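PDB 6TFX: ABC transporter substrate-binding protein from Rhizobium radiobacter, which binds the opine mannopinic acid and probably hands it to an ABC transporter for import into the bacterium. Local coordinates for residues L253-T258 with S450-I455; P293-S298 with E443-I448; V330-V335 with S379-Y384; Q398-A403 with N414-N419. All coordinates share one frame; numbering follows the deposited sequence.

Contact 1 (L253-T258 with S450-I455); sequences LHINIT and SNVCAI. With MG (magnesium ion), chain G; EDO (1,2-ethanediol), chain D.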
loop_
_atom_site.group_PDB
_atom_site.type_symbol
_atom_site.label_atom_id
_atom_site.label_comp_id
_atom_site.label_asym_id
_atom_site.label_seq_id
_atom_site.Cartn_x
_atom_site.Cartn_y
_atom_site.Cartn_z
ATOM N N LEU A 253 -5.233 11.280 9.653
ATOM C CA LEU A 253 -4.306 11.865 10.633
ATOM C C LEU A 253 -4.377 10.897 11.806
ATOM O O LEU A 253 -5.415 10.834 12.493
ATOM C CB LEU A 253 -4.818 13.246 11.110
ATOM C CG LEU A 253 -4.774 14.337 10.073
ATOM C CD1 LEU A 253 -5.603 15.547 10.539
ATOM C CD2 LEU A 253 -3.323 14.755 9.822
ATOM N N HIS A 254 -3.296 10.103 12.025
ATOM C CA HIS A 254 -3.216 9.171 13.151
ATOM C C HIS A 254 -2.604 9.969 14.286
ATOM O O HIS A 254 -1.485 10.462 14.140
ATOM C CB HIS A 254 -2.296 7.996 12.822
ATOM C CG HIS A 254 -2.847 7.163 11.712
ATOM N ND1 HIS A 254 -3.718 6.111 11.966
ATOM C CD2 HIS A 254 -2.647 7.268 10.378
ATOM C CE1 HIS A 254 -4.037 5.613 10.777
ATOM N NE2 HIS A 254 -3.417 6.261 9.786
ATOM N N ILE A 255 -3.331 10.115 15.391
ATOM C CA ILE A 255 -2.855 10.962 16.509
ATOM C C ILE A 255 -2.299 10.065 17.603
ATOM O O ILE A 255 -3.032 9.196 18.081
ATOM C CB ILE A 255 -4.027 11.824 17.077
ATOM C CG1 ILE A 255 -4.649 12.755 15.983
ATOM C CG2 ILE A 255 -3.565 12.630 18.312
ATOM C CD1 ILE A 255 -6.087 13.298 16.477
ATOM N N ASN A 256 -1.074 10.337 18.073
ATOM C CA ASN A 256 -0.525 9.529 19.160
ATOM C C ASN A 256 -1.257 9.960 20.426
ATOM O O ASN A 256 -0.959 11.019 20.995
ATOM C CB ASN A 256 0.996 9.696 19.293
ATOM C CG ASN A 256 1.572 8.787 20.336
ATOM O OD1 ASN A 256 0.891 8.375 21.276
ATOM N ND2 ASN A 256 2.841 8.469 20.205
ATOM N N ILE A 257 -2.214 9.112 20.865
ATOM C CA ILE A 257 -3.075 9.423 22.021
ATOM C C ILE A 257 -2.344 9.382 23.365
ATOM O O ILE A 257 -2.952 9.726 24.381
ATOM C CB ILE A 257 -4.316 8.508 22.033
ATOM C CG1 ILE A 257 -3.909 7.043 22.311
ATOM C CG2 ILE A 257 -5.110 8.672 20.686
ATOM C CD1 ILE A 257 -5.089 6.085 22.545
ATOM N N THR A 258 -1.061 8.961 23.395
ATOM C CA THR A 258 -0.354 8.889 24.677
ATOM C C THR A 258 0.479 10.143 24.929
ATOM O O THR A 258 1.055 10.264 26.007
ATOM C CB THR A 258 0.564 7.644 24.715
ATOM O OG1 THR A 258 1.644 7.829 23.809
ATOM C CG2 THR A 258 -0.174 6.349 24.390
ATOM N N SER A 450 -14.864 7.507 17.648
ATOM C CA SER A 450 -15.337 8.265 18.827
ATOM C C SER A 450 -14.238 8.607 19.809
ATOM O O SER A 450 -14.316 9.650 20.475
ATOM C CB SER A 450 -16.489 7.538 19.510
ATOM O OG SER A 450 -16.037 6.335 20.101
ATOM N N ASN A 451 -13.186 7.761 19.904
ATOM C CA ASN A 451 -12.047 8.084 20.783
ATOM C C ASN A 451 -11.068 9.018 20.040
ATOM O O ASN A 451 -10.080 9.490 20.622
ATOM C CB ASN A 451 -11.372 6.797 21.241
ATOM C CG ASN A 451 -12.176 6.195 22.360
ATOM O OD1 ASN A 451 -12.003 6.562 23.524
ATOM N ND2 ASN A 451 -13.138 5.326 22.032
ATOM N N VAL A 452 -11.338 9.260 18.742
ATOM C CA VAL A 452 -10.541 10.165 17.908
ATOM C C VAL A 452 -9.070 9.755 17.908
ATOM O O VAL A 452 -8.176 10.568 18.148
ATOM C CB VAL A 452 -10.747 11.681 18.242
ATOM C CG1 VAL A 452 -10.264 12.581 17.092
ATOM C CG2 VAL A 452 -12.196 11.992 18.603
ATOM N N CYS A 453 -8.821 8.457 17.702
ATOM C CA CYS A 453 -7.453 7.973 17.560
ATOM C C CYS A 453 -6.920 8.387 16.186
ATOM O O CYS A 453 -5.722 8.597 16.007
ATOM C CB CYS A 453 -7.440 6.463 17.721
ATOM S SG CYS A 453 -8.012 5.947 19.354
ATOM N N ALA A 454 -7.828 8.493 15.209
ATOM C CA ALA A 454 -7.457 8.885 13.863
ATOM C C ALA A 454 -8.615 9.656 13.284
ATOM O O ALA A 454 -9.771 9.426 13.677
ATOM C CB ALA A 454 -7.152 7.667 13.004
ATOM N N ILE A 455 -8.296 10.605 12.412
ATOM C CA ILE A 455 -9.290 11.453 11.749
ATOM C C ILE A 455 -9.190 11.155 10.269
ATOM O O ILE A 455 -8.152 11.388 9.650
ATOM C CB ILE A 455 -9.028 12.955 12.028
ATOM C CG1 ILE A 455 -8.992 13.256 13.544
ATOM C CG2 ILE A 455 -10.101 13.788 11.291
ATOM C CD1 ILE A 455 -8.272 14.578 13.841
HETATM MG MG MG G . -7.854 4.144 19.348
HETATM C C1 EDO D . 4.465 8.985 26.523
HETATM O O1 EDO D . 3.834 10.186 26.933
HETATM C C2 EDO D . 5.378 9.279 25.317
HETATM O O2 EDO D . 6.235 8.183 25.068
#

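Contact 2 (P293-S298 with E443-I448); sequences PSVIPS and EAQKLI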
loop_
_atom_site.group_PDB
_atom_site.type_symbol
_atom_site.label_atom_id
_atom_site.label_comp_id
_atom_site.label_asym_id
_atom_site.label_seq_id
_atom_site.Cartn_x
_atom_site.Cartn_y
_atom_site.Cartn_z
ATOM N N PRO A 293 -16.472 8.298 5.428
ATOM C CA PRO A 293 -17.087 8.417 6.757
ATOM C C PRO A 293 -16.653 7.367 7.786
ATOM O O PRO A 293 -17.435 7.057 8.699
ATOM C CB PRO A 293 -18.583 8.326 6.454
ATOM C CG PRO A 293 -18.647 7.358 5.281
ATOM C CD PRO A 293 -17.419 7.723 4.440
ATOM N N SER A 294 -15.415 6.853 7.696
ATOM C CA SER A 294 -14.881 5.904 8.675
ATOM C C SER A 294 -13.368 5.909 8.609
ATOM O O SER A 294 -12.772 6.721 7.862
ATOM C CB SER A 294 -15.453 4.494 8.489
ATOM O OG SER A 294 -15.136 3.708 9.636
ATOM N N VAL A 295 -12.734 5.009 9.369
ATOM C CA VAL A 295 -11.293 4.968 9.517
ATOM C C VAL A 295 -10.617 3.841 8.733
ATOM O O VAL A 295 -9.433 3.567 8.944
ATOM C CB VAL A 295 -10.914 4.929 11.018
ATOM C CG1 VAL A 295 -11.273 6.253 11.701
ATOM C CG2 VAL A 295 -11.587 3.739 11.725
ATOM N N ILE A 296 -11.354 3.222 7.812
ATOM C CA ILE A 296 -10.847 2.230 6.876
ATOM C C ILE A 296 -11.382 2.598 5.487
ATOM O O ILE A 296 -12.414 3.269 5.393
ATOM C CB ILE A 296 -11.186 0.770 7.278
ATOM C CG1 ILE A 296 -12.671 0.422 7.006
ATOM C CG2 ILE A 296 -10.760 0.477 8.735
ATOM C CD1 ILE A 296 -12.984 -1.042 7.340
ATOM N N PRO A 297 -10.699 2.183 4.404
ATOM C CA PRO A 297 -11.169 2.566 3.051
ATOM C C PRO A 297 -12.581 2.047 2.754
ATOM O O PRO A 297 -12.983 0.997 3.264
ATOM C CB PRO A 297 -10.129 1.943 2.119
ATOM C CG PRO A 297 -8.853 1.870 2.972
ATOM C CD PRO A 297 -9.419 1.438 4.337
ATOM N N SER A 298 -13.337 2.792 1.931
ATOM C CA SER A 298 -14.752 2.451 1.683
ATOM C C SER A 298 -14.921 1.081 1.041
ATOM O O SER A 298 -15.960 0.434 1.233
ATOM C CB SER A 298 -15.443 3.530 0.856
ATOM O OG SER A 298 -14.867 3.572 -0.437
ATOM N N GLU A 443 -18.433 -2.009 14.966
ATOM C CA GLU A 443 -18.260 -1.578 16.356
ATOM C C GLU A 443 -16.809 -1.085 16.569
ATOM O O GLU A 443 -16.603 -0.042 17.214
ATOM C CB GLU A 443 -18.604 -2.721 17.309
ATOM C CG GLU A 443 -18.510 -2.357 18.786
ATOM C CD GLU A 443 -18.776 -3.492 19.766
ATOM O OE1 GLU A 443 -19.135 -4.607 19.319
ATOM O OE2 GLU A 443 -18.600 -3.271 20.986
ATOM N N ALA A 444 -15.823 -1.788 15.980
ATOM C CA ALA A 444 -14.413 -1.360 16.105
ATOM C C ALA A 444 -14.246 0.042 15.477
ATOM O O ALA A 444 -13.650 0.921 16.091
ATOM C CB ALA A 444 -13.505 -2.361 15.408
ATOM N N GLN A 445 -14.804 0.265 14.280
ATOM C CA GLN A 445 -14.664 1.584 13.636
ATOM C C GLN A 445 -15.291 2.695 14.479
ATOM O O GLN A 445 -14.683 3.750 14.646
ATOM C CB GLN A 445 -15.274 1.556 12.231
ATOM C CG GLN A 445 -14.423 0.697 11.280
ATOM C CD GLN A 445 -15.215 0.284 10.058
ATOM O OE1 GLN A 445 -15.451 1.084 9.156
ATOM N NE2 GLN A 445 -15.643 -0.980 10.028
ATOM N N LYS A 446 -16.507 2.447 15.032
ATOM C CA LYS A 446 -17.198 3.439 15.869
ATOM C C LYS A 446 -16.353 3.797 17.093
ATOM O O LYS A 446 -16.281 4.978 17.481
ATOM C CB LYS A 446 -18.565 2.912 16.309
ATOM C CG LYS A 446 -19.573 2.887 15.165
ATOM C CD LYS A 446 -20.961 2.599 15.708
ATOM C CE LYS A 446 -22.033 2.814 14.658
ATOM N NZ LYS A 446 -21.977 1.768 13.617
ATOM N N LEU A 447 -15.697 2.790 17.700
ATOM C CA LEU A 447 -14.868 3.053 18.877
ATOM C C LEU A 447 -13.647 3.866 18.510
ATOM O O LEU A 447 -13.230 4.737 19.277
ATOM C CB LEU A 447 -14.405 1.727 19.497
ATOM C CG LEU A 447 -15.493 0.913 20.204
ATOM C CD1 LEU A 447 -15.052 -0.528 20.410
ATOM C CD2 LEU A 447 -15.888 1.550 21.535
ATOM N N ILE A 448 -13.021 3.545 17.365
ATOM C CA ILE A 448 -11.783 4.275 16.982
ATOM C C ILE A 448 -12.134 5.729 16.612
ATOM O O ILE A 448 -11.415 6.666 16.983
ATOM C CB ILE A 448 -11.092 3.543 15.808
ATOM C CG1 ILE A 448 -10.673 2.096 16.240
ATOM C CG2 ILE A 448 -9.895 4.366 15.265
ATOM C CD1 ILE A 448 -10.461 1.126 15.083
#

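Contact 3 (V330-V335 with S379-Y384); sequences VTVTMV and SPIVLY. With N72 ((2~{R})-2-[[(3~{R},4~{R},5~{S})-3,4,5,6-tetrakis(oxidanyl)-2-oxidanylidene-hexyl]amino]pentanedioic acid), chain C.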
loop_
_atom_site.group_PDB
_atom_site.type_symbol
_atom_site.label_atom_id
_atom_site.label_comp_id
_atom_site.label_asym_id
_atom_site.label_seq_id
_atom_site.Cartn_x
_atom_site.Cartn_y
_atom_site.Cartn_z
ATOM N N VAL A 330 -3.379 25.673 20.115
ATOM C CA VAL A 330 -2.363 24.619 20.219
ATOM C C VAL A 330 -1.408 24.726 19.038
ATOM O O VAL A 330 -1.843 24.926 17.901
ATOM C CB VAL A 330 -3.047 23.213 20.253
ATOM C CG1 VAL A 330 -2.039 22.074 20.072
ATOM C CG2 VAL A 330 -3.822 23.012 21.556
ATOM N N THR A 331 -0.103 24.556 19.305
ATOM C CA THR A 331 0.881 24.495 18.230
ATOM C C THR A 331 1.440 23.084 18.235
ATOM O O THR A 331 1.623 22.498 19.308
ATOM C CB THR A 331 1.983 25.540 18.427
ATOM O OG1 THR A 331 2.704 25.249 19.642
ATOM C CG2 THR A 331 1.400 26.963 18.498
ATOM N N VAL A 332 1.717 22.544 17.051
ATOM C CA VAL A 332 2.264 21.183 16.984
ATOM C C VAL A 332 3.159 21.078 15.756
ATOM O O VAL A 332 2.845 21.654 14.716
ATOM C CB VAL A 332 1.090 20.130 16.983
ATOM C CG1 VAL A 332 -0.024 20.483 16.006
ATOM C CG2 VAL A 332 1.581 18.696 16.782
ATOM N N THR A 333 4.261 20.344 15.877
ATOM C CA THR A 333 5.169 20.070 14.757
ATOM C C THR A 333 4.938 18.613 14.344
ATOM O O THR A 333 5.006 17.714 15.178
ATOM C CB THR A 333 6.627 20.304 15.146
ATOM O OG1 THR A 333 6.858 21.706 15.357
ATOM C CG2 THR A 333 7.612 19.768 14.100
ATOM N N MET A 334 4.695 18.396 13.057
ATOM C CA MET A 334 4.519 17.068 12.488
ATOM C C MET A 334 5.639 16.828 11.497
ATOM O O MET A 334 5.988 17.725 10.733
ATOM C CB MET A 334 3.238 17.033 11.671
ATOM C CG MET A 334 2.037 16.695 12.453
ATOM S SD MET A 334 0.658 16.921 11.319
ATOM C CE MET A 334 0.866 15.527 10.244
ATOM N N VAL A 335 6.167 15.614 11.470
ATOM C CA VAL A 335 7.146 15.219 10.477
ATOM C C VAL A 335 6.275 14.831 9.268
ATOM O O VAL A 335 5.387 13.974 9.382
ATOM C CB VAL A 335 8.026 14.042 10.965
ATOM C CG1 VAL A 335 9.122 13.758 9.954
ATOM C CG2 VAL A 335 8.636 14.340 12.338
ATOM N N SER A 379 6.909 11.333 15.336
ATOM C CA SER A 379 5.944 12.403 15.035
ATOM C C SER A 379 4.699 12.264 15.942
ATOM O O SER A 379 4.177 11.139 16.069
ATOM C CB SER A 379 5.514 12.358 13.568
ATOM O OG SER A 379 4.810 13.541 13.205
ATOM N N PRO A 380 4.172 13.376 16.505
ATOM C CA PRO A 380 2.980 13.273 17.385
ATOM C C PRO A 380 1.694 12.963 16.629
ATOM O O PRO A 380 0.703 12.517 17.224
ATOM C CB PRO A 380 2.889 14.658 18.025
ATOM C CG PRO A 380 3.552 15.575 17.046
ATOM C CD PRO A 380 4.694 14.761 16.472
ATOM N N ILE A 381 1.673 13.304 15.337
ATOM C CA ILE A 381 0.550 13.033 14.449
ATOM C C ILE A 381 1.195 12.560 13.165
ATOM O O ILE A 381 2.215 13.098 12.772
ATOM C CB ILE A 381 -0.312 14.292 14.189
ATOM C CG1 ILE A 381 -0.880 14.857 15.515
ATOM C CG2 ILE A 381 -1.480 13.945 13.212
ATOM C CD1 ILE A 381 -1.526 16.339 15.315
ATOM N N VAL A 382 0.597 11.569 12.513
ATOM C CA VAL A 382 1.134 11.018 11.269
ATOM C C VAL A 382 0.060 11.061 10.201
ATOM O O VAL A 382 -0.996 10.450 10.383
ATOM C CB VAL A 382 1.629 9.548 11.502
ATOM C CG1 VAL A 382 2.051 8.898 10.180
ATOM C CG2 VAL A 382 2.781 9.491 12.525
ATOM N N LEU A 383 0.319 11.767 9.096
ATOM C CA LEU A 383 -0.619 11.800 7.966
ATOM C C LEU A 383 -0.136 10.643 7.051
ATOM O O LEU A 383 0.910 10.771 6.386
ATOM C CB LEU A 383 -0.542 13.168 7.246
ATOM C CG LEU A 383 -1.328 13.231 5.925
ATOM C CD1 LEU A 383 -2.808 13.009 6.166
ATOM C CD2 LEU A 383 -1.062 14.551 5.212
ATOM N N TYR A 384 -0.888 9.541 7.025
ATOM C CA TYR A 384 -0.490 8.340 6.289
ATOM C C TYR A 384 -1.635 8.010 5.321
ATOM O O TYR A 384 -2.815 8.121 5.683
ATOM C CB TYR A 384 -0.344 7.182 7.290
ATOM C CG TYR A 384 0.529 6.045 6.804
ATOM C CD1 TYR A 384 1.918 6.083 6.972
ATOM C CD2 TYR A 384 -0.029 4.928 6.176
ATOM C CE1 TYR A 384 2.724 5.030 6.542
ATOM C CE2 TYR A 384 0.770 3.878 5.725
ATOM C CZ TYR A 384 2.152 3.953 5.877
ATOM O OH TYR A 384 2.962 2.909 5.510
HETATM O OAB N72 C . -2.653 12.879 -1.608
HETATM C CAF N72 C . -2.484 11.691 -0.810
HETATM C CAG N72 C . -1.190 10.846 -1.059
HETATM O OAC N72 C . -0.545 11.163 -2.250
HETATM C CAH N72 C . -1.410 9.377 -0.692
HETATM O OAM N72 C . -2.669 8.854 -0.506
HETATM C CAI N72 C . -0.930 8.072 -1.296
HETATM O OAD N72 C . -0.769 8.198 -2.692
HETATM C CAJ N72 C . 0.195 7.454 -0.502
HETATM O OAE N72 C . 0.293 7.750 0.717
HETATM C CAK N72 C . 1.231 6.529 -1.201
HETATM N N N72 C . 1.088 5.162 -0.763
HETATM C CA N72 C . 2.100 4.496 -0.033
HETATM C C N72 C . 3.221 5.309 0.551
HETATM O O N72 C . 3.392 5.877 1.702
HETATM C CB N72 C . 1.467 3.460 0.900
HETATM C CG N72 C . 2.231 2.996 2.141
HETATM C CD N72 C . 1.873 1.573 2.577
HETATM O OE1 N72 C . 1.504 0.688 1.739
HETATM O OE2 N72 C . 1.967 1.282 3.790
HETATM O OXT N72 C . 4.069 5.281 -0.359
HETATM O O HOH W 1 2.947 12.958 8.633
#

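Contact 4 (Q398-A403 with N414-N419); sequences QFYHSA and NFSHCN. With MG (magnesium ion), chain G.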
loop_
_atom_site.group_PDB
_atom_site.type_symbol
_atom_site.label_atom_id
_atom_site.label_comp_id
_atom_site.label_asym_id
_atom_site.label_seq_id
_atom_site.Cartn_x
_atom_site.Cartn_y
_atom_site.Cartn_z
ATOM N N GLN A 398 -3.764 -3.777 11.295
ATOM C CA GLN A 398 -2.466 -3.119 11.075
ATOM C C GLN A 398 -2.361 -1.705 11.630
ATOM O O GLN A 398 -1.300 -1.310 12.138
ATOM C CB GLN A 398 -2.157 -3.141 9.568
ATOM C CG GLN A 398 -2.012 -4.599 9.060
ATOM C CD GLN A 398 -1.645 -4.650 7.606
ATOM O OE1 GLN A 398 -0.964 -3.777 7.092
ATOM N NE2 GLN A 398 -2.063 -5.711 6.929
ATOM N N PHE A 399 -3.440 -0.932 11.499
ATOM C CA PHE A 399 -3.399 0.467 11.934
ATOM C C PHE A 399 -3.925 0.697 13.350
ATOM O O PHE A 399 -3.570 1.738 13.946
ATOM C CB PHE A 399 -4.241 1.315 10.982
ATOM C CG PHE A 399 -3.573 1.577 9.666
ATOM C CD1 PHE A 399 -2.701 2.662 9.514
ATOM C CD2 PHE A 399 -3.770 0.719 8.586
ATOM C CE1 PHE A 399 -2.067 2.904 8.287
ATOM C CE2 PHE A 399 -3.101 0.934 7.366
ATOM C CZ PHE A 399 -2.280 2.046 7.215
ATOM N N TYR A 400 -4.799 -0.183 13.876
ATOM C CA TYR A 400 -5.461 0.125 15.131
ATOM C C TYR A 400 -5.400 -0.930 16.249
ATOM O O TYR A 400 -5.789 -0.584 17.367
ATOM C CB TYR A 400 -6.941 0.489 14.864
ATOM C CG TYR A 400 -7.106 1.528 13.774
ATOM C CD1 TYR A 400 -6.538 2.800 13.896
ATOM C CD2 TYR A 400 -7.807 1.235 12.600
ATOM C CE1 TYR A 400 -6.662 3.747 12.880
ATOM C CE2 TYR A 400 -7.934 2.175 11.580
ATOM C CZ TYR A 400 -7.327 3.415 11.706
ATOM O OH TYR A 400 -7.448 4.347 10.702
ATOM N N HIS A 401 -4.946 -2.173 15.978
ATOM C CA HIS A 401 -4.878 -3.159 17.070
ATOM C C HIS A 401 -3.623 -2.863 17.895
ATOM O O HIS A 401 -2.594 -2.512 17.313
ATOM C CB HIS A 401 -4.828 -4.577 16.511
ATOM C CG HIS A 401 -4.948 -5.624 17.573
ATOM N ND1 HIS A 401 -3.873 -5.966 18.380
ATOM C CD2 HIS A 401 -6.035 -6.323 17.976
ATOM C CE1 HIS A 401 -4.325 -6.900 19.210
ATOM N NE2 HIS A 401 -5.618 -7.150 19.000
ATOM N N SER A 402 -3.706 -2.959 19.229
ATOM C CA SER A 402 -2.539 -2.588 20.046
ATOM C C SER A 402 -1.264 -3.401 19.741
ATOM O O SER A 402 -0.153 -2.901 19.996
ATOM C CB SER A 402 -2.862 -2.640 21.539
ATOM O OG SER A 402 -2.984 -3.997 21.909
ATOM N N ALA A 403 -1.386 -4.628 19.212
ATOM C CA ALA A 403 -0.184 -5.432 18.914
ATOM C C ALA A 403 0.656 -4.731 17.808
ATOM O O ALA A 403 1.864 -4.943 17.695
ATOM C CB ALA A 403 -0.592 -6.823 18.437
ATOM N N ASN A 414 0.369 1.168 13.577
ATOM C CA ASN A 414 -0.535 1.754 14.564
ATOM C C ASN A 414 0.209 2.935 15.174
ATOM O O ASN A 414 0.802 2.840 16.262
ATOM C CB ASN A 414 -1.006 0.734 15.598
ATOM C CG ASN A 414 -1.931 1.305 16.658
ATOM O OD1 ASN A 414 -2.181 2.533 16.721
ATOM N ND2 ASN A 414 -2.450 0.412 17.531
ATOM N N PHE A 415 0.170 4.041 14.448
ATOM C CA PHE A 415 0.848 5.281 14.877
ATOM C C PHE A 415 0.109 5.994 15.985
ATOM O O PHE A 415 0.715 6.808 16.688
ATOM C CB PHE A 415 0.967 6.242 13.695
ATOM C CG PHE A 415 1.776 5.650 12.565
ATOM C CD1 PHE A 415 3.146 5.430 12.709
ATOM C CD2 PHE A 415 1.170 5.315 11.358
ATOM C CE1 PHE A 415 3.890 4.867 11.666
ATOM C CE2 PHE A 415 1.925 4.784 10.309
ATOM C CZ PHE A 415 3.268 4.535 10.482
ATOM N N SER A 416 -1.201 5.748 16.111
ATOM C CA SER A 416 -1.996 6.423 17.141
ATOM C C SER A 416 -1.836 5.783 18.504
ATOM O O SER A 416 -2.235 6.385 19.502
ATOM C CB SER A 416 -3.473 6.424 16.747
ATOM O OG SER A 416 -3.955 5.091 16.712
ATOM N N HIS A 417 -1.278 4.549 18.557
ATOM C CA HIS A 417 -1.163 3.778 19.801
ATOM C C HIS A 417 -2.564 3.401 20.327
ATOM O O HIS A 417 -2.784 3.250 21.531
ATOM C CB HIS A 417 -0.277 4.489 20.844
ATOM C CG HIS A 417 1.145 4.614 20.379
ATOM N ND1 HIS A 417 2.151 3.849 20.934
ATOM C CD2 HIS A 417 1.687 5.423 19.434
ATOM C CE1 HIS A 417 3.260 4.179 20.283
ATOM N NE2 HIS A 417 3.040 5.136 19.390
ATOM N N CYS A 418 -3.506 3.216 19.375
ATOM C CA CYS A 418 -4.898 2.844 19.652
ATOM C C CYS A 418 -4.918 1.467 20.355
ATOM O O CYS A 418 -4.147 0.571 19.991
ATOM C CB CYS A 418 -5.660 2.802 18.330
ATOM S SG CYS A 418 -7.385 2.238 18.460
ATOM N N ASN A 419 -5.814 1.295 21.345
ATOM C CA ASN A 419 -6.013 -0.007 21.983
ATOM C C ASN A 419 -7.509 -0.270 22.266
ATOM O O ASN A 419 -7.872 -1.393 22.635
ATOM C CB ASN A 419 -5.162 -0.160 23.250
ATOM C CG ASN A 419 -5.494 0.781 24.390
ATOM O OD1 ASN A 419 -6.304 1.712 24.277
ATOM N ND2 ASN A 419 -4.856 0.561 25.524
HETATM MG MG MG G . -7.854 4.144 19.348
HETATM O O HOH W 2 -3.171 4.430 14.160
#

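Contact 1 (L253-T258 with S450-I455)
CD1 of I255 fits between V452 and I455. Chi1 (-59°) sets CG1 beside the backbone N, and chi2 (164°) extends CD1 to 3.7 Å from I455 CD1; V452 CG1 lies 4.3 Å from the same I255 CD1, and the two isoleucine side chains cross obliquely. L253 and I455 lie on one face of the sheet, CB to CB 4.3 Å. On the face of H254 and A454 the methyl CB of A454 lies 3.9 Å from ND1 of H254, oblique to the ring. Further along, I257 CG2 rests 4.0 Å from CA of C453. Underneath, strands 240-255 and 454-467 pair antiparallel. L253 and I455 exchange both backbone bonds, each 2.9 Å between N and O, and I255 N donates to C453 O. The pairing starts soon after helix 434-450, where V452, with positive phi, completes a Schellman motif. R268 of helix 265-272 packs on I255, I257 and V452. Chemically, the bond from I255 N fixes the backbone of C453 in the pairing, and SG of C453 is the group that meets the magnesium ion modelled between it and C418. The 1.8 Å from C453 SG to the ion is unusually short for magnesium, so that bond is doubtful.

Contact 2 (P293-S298 with E443-I448)
Q445 and I448, one turn apart on helix 434-450, meet S294, V295 and I296 where the helix packs on the loop after strand 289-291, within the two-lobed periplasmic binding protein fold. Along the helix, Q445 comes first and does most of the work. Its carboxamide oxygen OE1 accepts the hydroxyl of S294, OG to OE1 2.7 Å, in the plane of the carbonyl and on a lone pair. The serine oxygen reaches it by lying anti to its own backbone N (chi1 -167°). OE1 also takes the backbone N-H of D304, and NE2 donates to G302 O and W441 O, so both ends of this buried amide are satisfied and its rotation is fixed. I296 crosses the glutamine side chain at about a right angle, with I296 CD1 3.8 Å from CD of Q445. The next residue, K446, faces away from the 293-298 loop and forms a salt bridge with D304. One turn after Q445, I448 closes the contact against V295, whose other neighbours include L252 of strand 240-255. Here the methyl CG2 of V295 lies 4.0 Å from CG2 of I448.

Contact 3 (V330-V335 with S379-Y384)
S379 sets OG anti to its backbone N (chi1 -168°), and this brings the hydroxyl within 3.0 Å of V335 N, whose N-H it accepts. The same OG donates to I381 O at 2.7 Å, tying the start of strand 381-386 to the neighbouring strand through one serine. M334 bends at its last torsion (chi3 72°), which places CE 4.1 Å from CB of L383, while M334 CG sits 3.8 Å from CB of I381. At the other end, V332 and P380 slide past each other in opposite directions, with V332 CG2 3.7 Å from P380 CG. A water links the two backbones, donating to V335 O and accepting from L383 N. Beyond the contact, Y384 OH donates to the carboxylate oxygen OE2 of the bound mannopinic acid, 2.6 Å away at the edge of the ring, so strand 381-386 contributes Y384 to the ligand pocket. The short strand segments make an angle of 41° and belong to different sheets: 330-337 pairs in parallel with 358-365, and 381-386 lies antiparallel beside 240-255. Helix 340-353 packs on L383, and helix 367-374 on V335 and V382.

Contact 4 (Q398-A403 with N414-N419)
N414 sits against the backbone of F399, Y400 and H401, and it has the largest area buried by the contact. Its CG lies anti to the backbone N (chi1 179°), and the amide grips both segments. ND2 donates across to H401 O at 2.9 Å and back to C418 O at 3.0 Å, with both acceptors close to the amide plane. The two bonds differ in approach: at C418 O the donor comes in the carbonyl plane on a lone pair, whereas at H401 O it stands above that plane, 71° out of it. OD1 takes the N-H of C418 on a lone pair and, weakly, that of H417, so one side chain ties H417 and C418 to the helix end.

F399 meets N414 through its backbone: CA of N414 makes a CA-H...O contact of 3.1 Å to F399 O, and a water donates to that same oxygen and accepts from S416 N. The F399 ring turns away to stack on Y395 and to meet H254. Y400, which buries about as much as F399, brings CB to 4.0 Å from SG of C418, while its OH donates to V295 O. One face of its ring is covered by F399 CB, 3.6 Å above the centre. Near the outer end S402 CB touches CB of N419 at 3.8 Å.

The loop thus supplies donors, direct or through water, to carbonyls at the close of helix 392-400. The bonds to its N and O fix the C418 backbone; with SG anti to the backbone N (chi1 176°), the sulfur meets the modelled magnesium ion that it shares with C453.

All four contacts are largely buried; exposed residues touch in contact 3 (T333, through its backbone O) and contact 4 (N419). Contacts 1 and 3 reach the same sheet: strand 240-255 bonds to 381-386 through H254 N to V382 O and N256 N to P380 O. Contacts 1 and 4 each supply one cysteine to the magnesium site, and I448 of contact 2 packs beside both. Contact 3 instead holds a ligand-pocket residue. The chemistry differs accordingly: contact 1 relies on paired strand backbones, contact 2 on a buried amide, contact 3 on a serine hydroxyl and apolar packing round M334 between separate sheets, and contact 4 on a loop asparagine set against a helix end.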